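Local coordinates for protein EF0056 (Enterococcus faecalis, PDB 6ORI) that is of unknown function but, as a calcium-binding N-terminal region of an enterococcal surface protein with immunoglobulin-like character, may take part in biofilm formation, at residues 35-46 / 186-194; 201-212 / 383-393. All blocks are in the same frame, centred on the assembly; numbering follows the deposited sequence. Where two conformers were deposited one is given.

Contact 1 (35-46 / 186-194); sequences QFNPKAITGDVL and STGYFLTDQ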
loop_
_atom_site.group_PDB
_atom_site.type_symbol
_atom_site.label_atom_id
_atom_site.label_comp_id
_atom_site.label_asym_id
_atom_site.label_seq_id
_atom_site.Cartn_x
_atom_site.Cartn_y
_atom_site.Cartn_z
ATOM N N GLN A 35 -0.054 0.572 8.029
ATOM C CA GLN A 35 -1.037 0.817 6.984
ATOM C C GLN A 35 -2.046 1.854 7.421
ATOM O O GLN A 35 -2.396 1.931 8.599
ATOM C CB GLN A 35 -1.805 -0.453 6.655
ATOM C CG GLN A 35 -0.977 -1.625 6.223
ATOM C CD GLN A 35 -0.389 -1.463 4.862
ATOM O OE1 GLN A 35 -0.891 -0.717 4.021
ATOM N NE2 GLN A 35 0.696 -2.148 4.634
ATOM N N PHE A 36 -2.514 2.640 6.448
ATOM C CA PHE A 36 -3.586 3.618 6.605
ATOM C C PHE A 36 -4.755 3.152 5.775
ATOM O O PHE A 36 -4.627 2.969 4.566
ATOM C CB PHE A 36 -3.098 4.987 6.124
ATOM C CG PHE A 36 -4.122 6.085 6.166
ATOM C CD1 PHE A 36 -4.500 6.682 7.362
ATOM C CD2 PHE A 36 -4.688 6.538 5.004
ATOM C CE1 PHE A 36 -5.432 7.704 7.369
ATOM C CE2 PHE A 36 -5.613 7.567 5.032
ATOM C CZ PHE A 36 -5.975 8.130 6.205
ATOM N N ASN A 37 -5.894 2.935 6.433
ATOM C CA ASN A 37 -7.050 2.348 5.765
ATOM C C ASN A 37 -8.278 3.251 5.922
ATOM O O ASN A 37 -9.051 3.104 6.864
ATOM C CB ASN A 37 -7.363 0.961 6.310
ATOM C CG ASN A 37 -8.526 0.312 5.570
ATOM O OD1 ASN A 37 -8.845 0.694 4.453
ATOM N ND2 ASN A 37 -9.169 -0.635 6.212
ATOM N N PRO A 38 -8.458 4.178 4.976
ATOM C CA PRO A 38 -9.614 5.080 4.992
ATOM C C PRO A 38 -10.824 4.474 4.296
ATOM O O PRO A 38 -10.672 3.677 3.337
ATOM C CB PRO A 38 -9.104 6.284 4.182
ATOM C CG PRO A 38 -8.209 5.667 3.149
ATOM C CD PRO A 38 -7.561 4.465 3.837
ATOM N N LYS A 39 -12.009 4.849 4.751
ATOM C CA LYS A 39 -13.222 4.497 4.030
ATOM C C LYS A 39 -13.252 5.201 2.673
ATOM O O LYS A 39 -12.644 6.261 2.478
ATOM C CB LYS A 39 -14.442 4.918 4.837
ATOM C CG LYS A 39 -14.661 4.121 6.100
ATOM C CD LYS A 39 -14.958 2.666 5.795
ATOM C CE LYS A 39 -15.318 1.932 7.057
ATOM N NZ LYS A 39 -14.740 0.562 7.063
ATOM N N ALA A 40 -13.971 4.622 1.722
ATOM C CA ALA A 40 -14.179 5.274 0.430
ATOM C C ALA A 40 -14.977 6.573 0.551
ATOM O O ALA A 40 -15.876 6.670 1.398
ATOM C CB ALA A 40 -14.897 4.323 -0.503
ATOM N N ILE A 41 -14.622 7.559 -0.269
ATOM C CA ILE A 41 -15.292 8.867 -0.281
ATOM C C ILE A 41 -16.408 8.783 -1.308
ATOM O O ILE A 41 -16.277 9.257 -2.440
ATOM C CB ILE A 41 -14.326 10.034 -0.597
ATOM C CG1 ILE A 41 -13.055 9.943 0.262
ATOM C CG2 ILE A 41 -15.018 11.353 -0.338
ATOM C CD1 ILE A 41 -11.972 11.005 -0.085
ATOM N N THR A 42 -17.489 8.151 -0.893
ATOM C CA THR A 42 -18.599 7.847 -1.770
ATOM C C THR A 42 -19.912 8.104 -1.063
ATOM O O THR A 42 -20.000 8.106 0.174
ATOM C CB THR A 42 -18.558 6.361 -2.191
ATOM O OG1 THR A 42 -18.562 5.539 -1.018
ATOM C CG2 THR A 42 -17.309 6.059 -3.005
ATOM N N GLY A 43 -20.941 8.320 -1.871
ATOM C CA GLY A 43 -22.292 8.438 -1.375
ATOM C C GLY A 43 -22.448 9.565 -0.382
ATOM O O GLY A 43 -22.063 10.699 -0.641
ATOM N N ASP A 44 -23.020 9.215 0.753
ATOM C CA ASP A 44 -23.390 10.193 1.750
ATOM C C ASP A 44 -22.173 10.841 2.411
ATOM O O ASP A 44 -22.313 11.869 3.023
ATOM C CB ASP A 44 -24.271 9.557 2.812
ATOM C CG ASP A 44 -25.621 9.107 2.269
ATOM O OD1 ASP A 44 -25.993 9.514 1.142
ATOM O OD2 ASP A 44 -26.309 8.358 3.002
ATOM N N VAL A 45 -20.991 10.242 2.277
ATOM C CA VAL A 45 -19.778 10.837 2.832
ATOM C C VAL A 45 -19.555 12.218 2.237
ATOM O O VAL A 45 -19.070 13.125 2.906
ATOM C CB VAL A 45 -18.532 9.939 2.583
ATOM C CG1 VAL A 45 -17.241 10.631 2.983
ATOM C CG2 VAL A 45 -18.664 8.632 3.345
ATOM N N LEU A 46 -19.897 12.395 0.967
ATOM C CA LEU A 46 -19.670 13.665 0.297
ATOM C C LEU A 46 -20.478 14.817 0.901
ATOM O O LEU A 46 -20.097 15.989 0.805
ATOM C CB LEU A 46 -20.010 13.560 -1.188
ATOM C CG LEU A 46 -19.019 12.738 -2.008
ATOM C CD1 LEU A 46 -19.614 12.394 -3.371
ATOM C CD2 LEU A 46 -17.701 13.478 -2.160
ATOM N N SER A 186 3.774 3.205 3.145
ATOM C CA SER A 186 2.738 2.818 2.221
ATOM C C SER A 186 2.137 4.062 1.624
ATOM O O SER A 186 1.782 4.988 2.347
ATOM C CB SER A 186 1.701 2.017 2.968
ATOM O OG SER A 186 0.713 1.554 2.070
ATOM N N THR A 187 2.029 4.084 0.295
ATOM C CA THR A 187 1.455 5.197 -0.462
ATOM C C THR A 187 0.285 4.678 -1.280
ATOM O O THR A 187 0.479 3.752 -2.098
ATOM C CB THR A 187 2.491 5.830 -1.399
ATOM O OG1 THR A 187 3.571 6.376 -0.636
ATOM C CG2 THR A 187 1.870 6.947 -2.257
ATOM N N GLY A 188 -0.901 5.262 -1.069
ATOM C CA GLY A 188 -2.120 4.831 -1.733
ATOM C C GLY A 188 -2.970 6.020 -2.124
ATOM O O GLY A 188 -2.480 7.138 -2.108
ATOM N N TYR A 189 -4.207 5.755 -2.516
ATOM C CA TYR A 189 -5.127 6.806 -2.901
ATOM C C TYR A 189 -6.505 6.591 -2.352
ATOM O O TYR A 189 -6.920 5.467 -2.108
ATOM C CB TYR A 189 -5.160 7.040 -4.422
ATOM C CG TYR A 189 -5.759 5.900 -5.222
ATOM C CD1 TYR A 189 -5.004 4.783 -5.568
ATOM C CD2 TYR A 189 -7.079 5.930 -5.619
ATOM C CE1 TYR A 189 -5.562 3.743 -6.290
ATOM C CE2 TYR A 189 -7.644 4.900 -6.340
ATOM C CZ TYR A 189 -6.880 3.817 -6.673
ATOM O OH TYR A 189 -7.463 2.785 -7.391
ATOM N N PHE A 190 -7.211 7.683 -2.086
ATOM C CA PHE A 190 -8.583 7.606 -1.633
ATOM C C PHE A 190 -9.516 7.185 -2.746
ATOM O O PHE A 190 -9.477 7.734 -3.836
ATOM C CB PHE A 190 -9.032 8.974 -1.074
ATOM C CG PHE A 190 -8.340 9.392 0.207
ATOM C CD1 PHE A 190 -8.830 9.008 1.432
ATOM C CD2 PHE A 190 -7.217 10.214 0.164
ATOM C CE1 PHE A 190 -8.189 9.414 2.597
ATOM C CE2 PHE A 190 -6.596 10.628 1.334
ATOM C CZ PHE A 190 -7.103 10.231 2.543
ATOM N N LEU A 191 -10.358 6.215 -2.446
ATOM C CA LEU A 191 -11.369 5.757 -3.399
ATOM C C LEU A 191 -12.557 6.681 -3.414
ATOM O O LEU A 191 -12.933 7.270 -2.395
ATOM C CB LEU A 191 -11.853 4.353 -3.050
ATOM C CG LEU A 191 -10.786 3.277 -2.989
ATOM C CD1 LEU A 191 -11.458 1.947 -2.704
ATOM C CD2 LEU A 191 -10.002 3.211 -4.274
ATOM N N THR A 192 -13.161 6.804 -4.581
ATOM C CA THR A 192 -14.312 7.657 -4.766
ATOM C C THR A 192 -15.295 6.895 -5.639
ATOM O O THR A 192 -15.080 5.726 -5.933
ATOM C CB THR A 192 -13.913 8.956 -5.443
ATOM O OG1 THR A 192 -13.399 8.675 -6.750
ATOM C CG2 THR A 192 -12.853 9.687 -4.637
ATOM N N ASP A 193 -16.375 7.554 -6.050
ATOM C CA ASP A 193 -17.444 6.872 -6.772
ATOM C C ASP A 193 -17.069 6.539 -8.212
ATOM O O ASP A 193 -17.826 5.865 -8.912
ATOM C CB ASP A 193 -18.728 7.712 -6.745
ATOM C CG ASP A 193 -19.596 7.416 -5.532
ATOM O OD1 ASP A 193 -19.851 6.220 -5.256
ATOM O OD2 ASP A 193 -20.024 8.379 -4.854
ATOM N N GLN A 194 -15.906 7.007 -8.652
ATOM C CA GLN A 194 -15.411 6.668 -9.980
ATOM C C GLN A 194 -14.699 5.322 -9.958
ATOM O O GLN A 194 -14.287 4.811 -11.002
ATOM C CB GLN A 194 -14.467 7.749 -10.519
ATOM C CG GLN A 194 -13.080 7.765 -9.890
ATOM C CD GLN A 194 -12.200 8.869 -10.453
ATOM O OE1 GLN A 194 -12.271 9.189 -11.640
ATOM N NE2 GLN A 194 -11.371 9.462 -9.599
HETATM O O HOH W 1 -1.632 1.799 3.731
HETATM O O HOH W 2 -10.748 5.749 0.392
HETATM O O HOH W 3 -16.906 10.356 -4.797
#
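Ala40, Ile41 and Thr42 run alongside Leu191, Thr192 and Asp193 in the same chain direction, with Ala40 CA 4.8 Å from Leu191 CA, and Ile41 N donates to Leu191 O at 2.7 Å and 162°. Ile41 is the centre of an inverse gamma turn. Water extends this line of backbone links at both ends: one molecule accepts from Leu191 N and donates to Lys39 O, another accepts from Asp193 N and donates to Ile41 O. Apolar packing centres on the Phe190 ring. With CG anti to the carbonyl carbon (chi1 -68°), the ring turns to segment 35-46, where Pro38 CB reaches CE1 at 3.6 Å. Ile41 CD1 sits 3.7 Å from Phe190 CB, and Phe190 CZ meets the edge of the Phe36 ring at CE2, 3.9 Å away. Beyond Ile41 the chemistry turns polar. Asp193 OD2 takes Gly43 N on its syn side, 3.1 Å away, while its other oxygen, OD1, lies 3.3 Å from Thr42 CB. At the other end of the contact, within the strands, a water accepts from Phe36 N, donates to Gln35 OE1 and bonds to Ser186 OG; Gln35 NE2 is held separately by Asp33. The contact joins the segments leaving two strands of the larger antiparallel sheet that do not pair directly: strand 31-38 pairs with 50-59, and 184-189 with 166-173. Tyr167 of the latter neighbour meets both Phe36 and Phe190 edge-to-face, so one ring meets a side chain from each segment. Past the strands, helix 148-155 closes the packing, Phe152 touching Ile41, Leu46 and Thr192.

Contact 2 (201-212 / 383-393); sequences LDVSENNSDQFK and DTNKKLIQNTY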
loop_
_atom_site.group_PDB
_atom_site.type_symbol
_atom_site.label_atom_id
_atom_site.label_comp_id
_atom_site.label_asym_id
_atom_site.label_seq_id
_atom_site.Cartn_x
_atom_site.Cartn_y
_atom_site.Cartn_z
ATOM N N LEU A 201 -15.905 -7.909 -8.226
ATOM C CA LEU A 201 -15.465 -9.139 -7.571
ATOM C C LEU A 201 -16.449 -9.611 -6.522
ATOM O O LEU A 201 -16.862 -8.858 -5.649
ATOM C CB LEU A 201 -14.098 -8.947 -6.918
ATOM C CG LEU A 201 -12.982 -8.487 -7.840
ATOM C CD1 LEU A 201 -11.736 -8.249 -7.027
ATOM C CD2 LEU A 201 -12.733 -9.509 -8.933
ATOM N N ASP A 202 -16.805 -10.888 -6.613
ATOM C CA ASP A 202 -17.641 -11.523 -5.612
ATOM C C ASP A 202 -16.768 -12.009 -4.466
ATOM O O ASP A 202 -15.689 -12.538 -4.703
ATOM C CB ASP A 202 -18.362 -12.704 -6.253
ATOM C CG ASP A 202 -19.531 -13.205 -5.418
ATOM O OD1 ASP A 202 -20.046 -12.460 -4.557
ATOM O OD2 ASP A 202 -19.948 -14.358 -5.632
ATOM N N VAL A 203 -17.207 -11.833 -3.227
ATOM C CA VAL A 203 -16.404 -12.173 -2.058
ATOM C C VAL A 203 -16.542 -13.639 -1.672
ATOM O O VAL A 203 -17.640 -14.170 -1.549
ATOM C CB VAL A 203 -16.726 -11.276 -0.834
ATOM C CG1 VAL A 203 -15.918 -11.682 0.419
ATOM C CG2 VAL A 203 -16.449 -9.832 -1.206
ATOM N N SER A 204 -15.400 -14.289 -1.495
ATOM C CA SER A 204 -15.350 -15.680 -1.090
ATOM C C SER A 204 -15.791 -15.885 0.357
ATOM O O SER A 204 -15.514 -15.051 1.217
ATOM C CB SER A 204 -13.904 -16.187 -1.247
ATOM O OG SER A 204 -13.801 -17.544 -0.890
ATOM N N GLU A 205 -16.404 -17.033 0.631
ATOM C CA GLU A 205 -16.674 -17.464 2.008
ATOM C C GLU A 205 -15.503 -18.247 2.628
ATOM O O GLU A 205 -15.538 -18.658 3.773
ATOM C CB GLU A 205 -17.950 -18.311 2.031
ATOM C CG GLU A 205 -19.157 -17.500 1.614
ATOM C CD GLU A 205 -20.419 -18.310 1.544
ATOM O OE1 GLU A 205 -21.172 -18.184 0.544
ATOM O OE2 GLU A 205 -20.683 -19.059 2.506
ATOM N N ASN A 206 -14.446 -18.455 1.860
ATOM C CA ASN A 206 -13.273 -19.151 2.351
ATOM C C ASN A 206 -12.320 -18.238 3.111
ATOM O O ASN A 206 -11.889 -17.212 2.585
ATOM C CB ASN A 206 -12.557 -19.795 1.174
ATOM C CG ASN A 206 -13.394 -20.847 0.515
ATOM O OD1 ASN A 206 -13.948 -21.709 1.185
ATOM N ND2 ASN A 206 -13.514 -20.766 -0.789
ATOM N N ASN A 207 -12.010 -18.600 4.351
ATOM C CA ASN A 207 -10.991 -17.903 5.131
ATOM C C ASN A 207 -11.255 -16.418 5.185
ATOM O O ASN A 207 -10.322 -15.602 5.051
ATOM C CB ASN A 207 -9.623 -18.190 4.529
ATOM C CG ASN A 207 -9.389 -19.685 4.333
ATOM O OD1 ASN A 207 -9.467 -20.191 3.215
ATOM N ND2 ASN A 207 -9.167 -20.408 5.420
ATOM N N SER A 208 -12.510 -16.047 5.420
ATOM C CA SER A 208 -12.917 -14.654 5.302
ATOM C C SER A 208 -12.518 -13.768 6.487
ATOM O O SER A 208 -12.725 -12.555 6.419
ATOM C CB SER A 208 -14.417 -14.589 5.151
ATOM O OG SER A 208 -15.005 -15.198 6.278
ATOM N N ASP A 209 -11.950 -14.365 7.543
ATOM C CA ASP A 209 -11.496 -13.636 8.723
ATOM C C ASP A 209 -9.989 -13.744 8.919
ATOM O O ASP A 209 -9.494 -13.494 10.033
ATOM C CB ASP A 209 -12.214 -14.167 9.969
ATOM C CG ASP A 209 -11.987 -15.650 10.204
ATOM O OD1 ASP A 209 -11.394 -16.335 9.332
ATOM O OD2 ASP A 209 -12.414 -16.137 11.284
ATOM N N GLN A 210 -9.242 -14.075 7.865
ATOM C CA GLN A 210 -7.807 -14.286 8.000
ATOM C C GLN A 210 -6.945 -13.088 7.621
ATOM O O GLN A 210 -5.803 -12.959 8.094
ATOM C CB GLN A 210 -7.383 -15.524 7.208
ATOM C CG GLN A 210 -7.980 -16.797 7.761
ATOM C CD GLN A 210 -7.603 -17.004 9.196
ATOM O OE1 GLN A 210 -6.419 -17.038 9.534
ATOM N NE2 GLN A 210 -8.602 -17.075 10.066
ATOM N N PHE A 211 -7.485 -12.204 6.790
ATOM C CA PHE A 211 -6.761 -11.006 6.375
ATOM C C PHE A 211 -7.478 -9.760 6.829
ATOM O O PHE A 211 -8.711 -9.710 6.851
ATOM C CB PHE A 211 -6.554 -11.016 4.869
ATOM C CG PHE A 211 -5.634 -12.099 4.445
ATOM C CD1 PHE A 211 -4.280 -11.940 4.564
ATOM C CD2 PHE A 211 -6.117 -13.303 3.967
ATOM C CE1 PHE A 211 -3.411 -12.944 4.201
ATOM C CE2 PHE A 211 -5.257 -14.301 3.625
ATOM C CZ PHE A 211 -3.899 -14.127 3.750
ATOM N N LYS A 212 -6.691 -8.761 7.214
ATOM C CA LYS A 212 -7.191 -7.487 7.664
ATOM C C LYS A 212 -7.172 -6.417 6.583
ATOM O O LYS A 212 -8.037 -5.556 6.544
ATOM C CB LYS A 212 -6.373 -7.049 8.874
ATOM C CG LYS A 212 -6.994 -5.877 9.611
ATOM C CD LYS A 212 -6.114 -5.305 10.692
ATOM C CE LYS A 212 -5.880 -6.272 11.816
ATOM N NZ LYS A 212 -7.109 -6.697 12.548
ATOM N N ASP A 383 -10.064 -17.412 -4.535
ATOM C CA ASP A 383 -10.156 -18.867 -4.476
ATOM C C ASP A 383 -10.228 -19.450 -5.891
ATOM O O ASP A 383 -10.159 -18.736 -6.900
ATOM C CB ASP A 383 -11.305 -19.311 -3.551
ATOM C CG ASP A 383 -12.690 -18.968 -4.067
ATOM O OD1 ASP A 383 -12.884 -18.729 -5.264
ATOM O OD2 ASP A 383 -13.608 -18.936 -3.212
ATOM N N THR A 384 -10.389 -20.758 -5.965
ATOM C CA THR A 384 -10.385 -21.429 -7.240
ATOM C C THR A 384 -11.560 -21.025 -8.114
ATOM O O THR A 384 -11.491 -21.154 -9.333
ATOM C CB THR A 384 -10.329 -22.921 -6.973
ATOM O OG1 THR A 384 -10.056 -23.609 -8.185
ATOM C CG2 THR A 384 -11.598 -23.449 -6.302
ATOM N N ASN A 385 -12.620 -20.515 -7.504
ATOM C CA ASN A 385 -13.786 -20.022 -8.225
ATOM C C ASN A 385 -13.750 -18.509 -8.464
ATOM O O ASN A 385 -14.771 -17.897 -8.737
ATOM C CB ASN A 385 -15.067 -20.401 -7.483
ATOM C CG ASN A 385 -15.582 -21.757 -7.871
ATOM O OD1 ASN A 385 -15.107 -22.387 -8.811
ATOM N ND2 ASN A 385 -16.574 -22.212 -7.149
ATOM N N LYS A 386 -12.558 -17.919 -8.380
ATOM C CA LYS A 386 -12.340 -16.500 -8.724
ATOM C C LYS A 386 -12.963 -15.515 -7.718
ATOM O O LYS A 386 -12.997 -14.312 -7.970
ATOM C CB LYS A 386 -12.822 -16.191 -10.147
ATOM C CG LYS A 386 -12.163 -17.074 -11.186
ATOM C CD LYS A 386 -12.602 -16.779 -12.619
ATOM C CE LYS A 386 -13.957 -17.359 -12.934
ATOM N NZ LYS A 386 -14.310 -17.084 -14.367
ATOM N N LYS A 387 -13.416 -16.019 -6.579
ATOM C CA LYS A 387 -14.012 -15.184 -5.549
ATOM C C LYS A 387 -12.905 -14.595 -4.673
ATOM O O LYS A 387 -11.940 -15.278 -4.297
ATOM C CB LYS A 387 -15.041 -15.984 -4.762
ATOM C CG LYS A 387 -16.095 -16.589 -5.708
ATOM C CD LYS A 387 -17.433 -16.828 -5.089
ATOM C CE LYS A 387 -18.444 -17.297 -6.154
ATOM N NZ LYS A 387 -18.636 -16.311 -7.264
ATOM N N LEU A 388 -13.036 -13.304 -4.393
ATOM C CA LEU A 388 -12.055 -12.551 -3.634
ATOM C C LEU A 388 -11.890 -13.054 -2.220
ATOM O O LEU A 388 -12.866 -13.112 -1.454
ATOM C CB LEU A 388 -12.505 -11.095 -3.614
ATOM C CG LEU A 388 -11.691 -10.125 -2.750
ATOM C CD1 LEU A 388 -10.260 -9.992 -3.193
ATOM C CD2 LEU A 388 -12.364 -8.749 -2.694
ATOM N N ILE A 389 -10.669 -13.380 -1.823
ATOM C CA ILE A 389 -10.422 -13.656 -0.414
ATOM C C ILE A 389 -10.544 -12.330 0.326
ATOM O O ILE A 389 -9.875 -11.360 0.005
ATOM C CB ILE A 389 -9.041 -14.287 -0.182
ATOM C CG1 ILE A 389 -8.889 -15.563 -1.007
ATOM C CG2 ILE A 389 -8.810 -14.564 1.307
ATOM C CD1 ILE A 389 -9.987 -16.610 -0.794
ATOM N N GLN A 390 -11.454 -12.272 1.290
ATOM C CA GLN A 390 -11.804 -10.994 1.887
ATOM C C GLN A 390 -10.610 -10.246 2.477
ATOM O O GLN A 390 -9.748 -10.831 3.128
ATOM C CB GLN A 390 -12.869 -11.219 2.954
ATOM C CG GLN A 390 -13.512 -9.951 3.481
ATOM C CD GLN A 390 -14.853 -10.184 4.169
ATOM O OE1 GLN A 390 -15.889 -9.692 3.707
ATOM N NE2 GLN A 390 -14.851 -10.937 5.240
ATOM N N ASN A 391 -10.553 -8.953 2.164
ATOM C CA ASN A 391 -9.544 -8.027 2.669
ATOM C C ASN A 391 -8.169 -8.277 2.051
ATOM O O ASN A 391 -7.166 -7.879 2.625
ATOM C CB ASN A 391 -9.498 -7.994 4.206
ATOM C CG ASN A 391 -10.670 -7.251 4.790
ATOM O OD1 ASN A 391 -11.125 -6.275 4.226
ATOM N ND2 ASN A 391 -11.167 -7.722 5.914
ATOM N N THR A 392 -8.099 -8.932 0.888
ATOM C CA THR A 392 -6.826 -9.099 0.179
ATOM C C THR A 392 -6.709 -8.216 -1.041
ATOM O O THR A 392 -5.672 -8.215 -1.676
ATOM C CB THR A 392 -6.546 -10.552 -0.239
ATOM O OG1 THR A 392 -7.416 -10.983 -1.307
ATOM C CG2 THR A 392 -6.623 -11.492 0.950
ATOM N N TYR A 393 -7.753 -7.467 -1.370
ATOM C CA TYR A 393 -7.698 -6.580 -2.520
ATOM C C TYR A 393 -6.959 -5.298 -2.158
ATOM O O TYR A 393 -7.283 -4.638 -1.150
ATOM C CB TYR A 393 -9.107 -6.258 -3.048
ATOM C CG TYR A 393 -9.142 -5.215 -4.127
ATOM C CD1 TYR A 393 -9.051 -5.567 -5.462
ATOM C CD2 TYR A 393 -9.242 -3.865 -3.798
ATOM C CE1 TYR A 393 -9.099 -4.570 -6.467
ATOM C CE2 TYR A 393 -9.282 -2.894 -4.769
ATOM C CZ TYR A 393 -9.194 -3.251 -6.087
ATOM O OH TYR A 393 -9.230 -2.245 -7.048
HETATM O O HOH W 4 -15.388 -12.865 -8.549
HETATM O O HOH W 5 -12.901 -14.620 1.988
HETATM O O HOH W 6 -9.678 -12.877 4.983
HETATM O O HOH W 7 -11.217 -10.329 6.610
HETATM O O HOH W 8 -9.135 -3.628 4.635
#
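Leu388 bonds to the chain on both sides of Val203: its N donates to Asp202 O at 2.8 Å, in the carbonyl plane, and its O accepts from Ser204 N. This is the bonding pattern of a single parallel bridge. Around it the loop 201-212 bends about 383-393, and the side chains interlock. Leu388 lies loosely between Leu201 CB, near its CB, and Val203 CG2, near its CD2, while Leu201 CD1 reaches on to the ring of Tyr393 at CD1, the two side chains crossing at about a right angle. Ile389 fills the inside of the bend with two branches: CD1 lies by Ser204 OG and Asn206 O, and CG2, anti to the backbone N, touches Phe211 CD2 at 4.0 Å. Thr392 CG2 comes closer to the same ring, 3.6 Å from Phe211 CD2, so that two methyls from one turn bear on one phenyl group. Lys387 CB rests on Ser204 CA at 3.7 Å. Farther along, the extended Gln390 crosses Val203 CG1 obliquely and sends NE2 to Ser208 O at 2.9 Å, with the acceptor nearly in its amide plane. Asn391 ND2 donates to Phe211 O at 3.3 Å. One water ties Ser204 O and Asn206 O to Gln390 N. The Asp383 carboxylate draws donors from both segments: Ser204 OG approaches OD2 at 2.7 Å from above the plane, Asn206 ND2 adds a weak bond, and Lys387 N meets OD1. Ser204 OG itself accepts from Asn206 N in an ST turn. Four polar groups thus brace one another, and so many donors would favour an ionised Asp383; the Asp202-Lys387 salt bridge, 2.9 Å from OD2 to NZ, adds charge pairing at the outer margin.

Overall arrangement
The two contacts follow in series along the chain: 186-194 completes contact 1, and a short linker leads from it to 201-212, which opens contact 2. Their centres lie 20 Å apart, yet their nearest atoms are only about 5 Å from each other without touching. Strand 211-221, entered from contact 2, comes back beside contact 1, where Asn217 OD1 accepts from Thr187 N. A second tie comes from strand 394-398, just after 383-393: Thr395 OG1 bonds with Tyr189 OH. The calcium ion, held by Ser162, Gly372, Asp374, Leu400 and Asp402, lies about 14 Å from the side chain of Thr192, so contact 1 stands well outside the coordination shell and supplies no ligand.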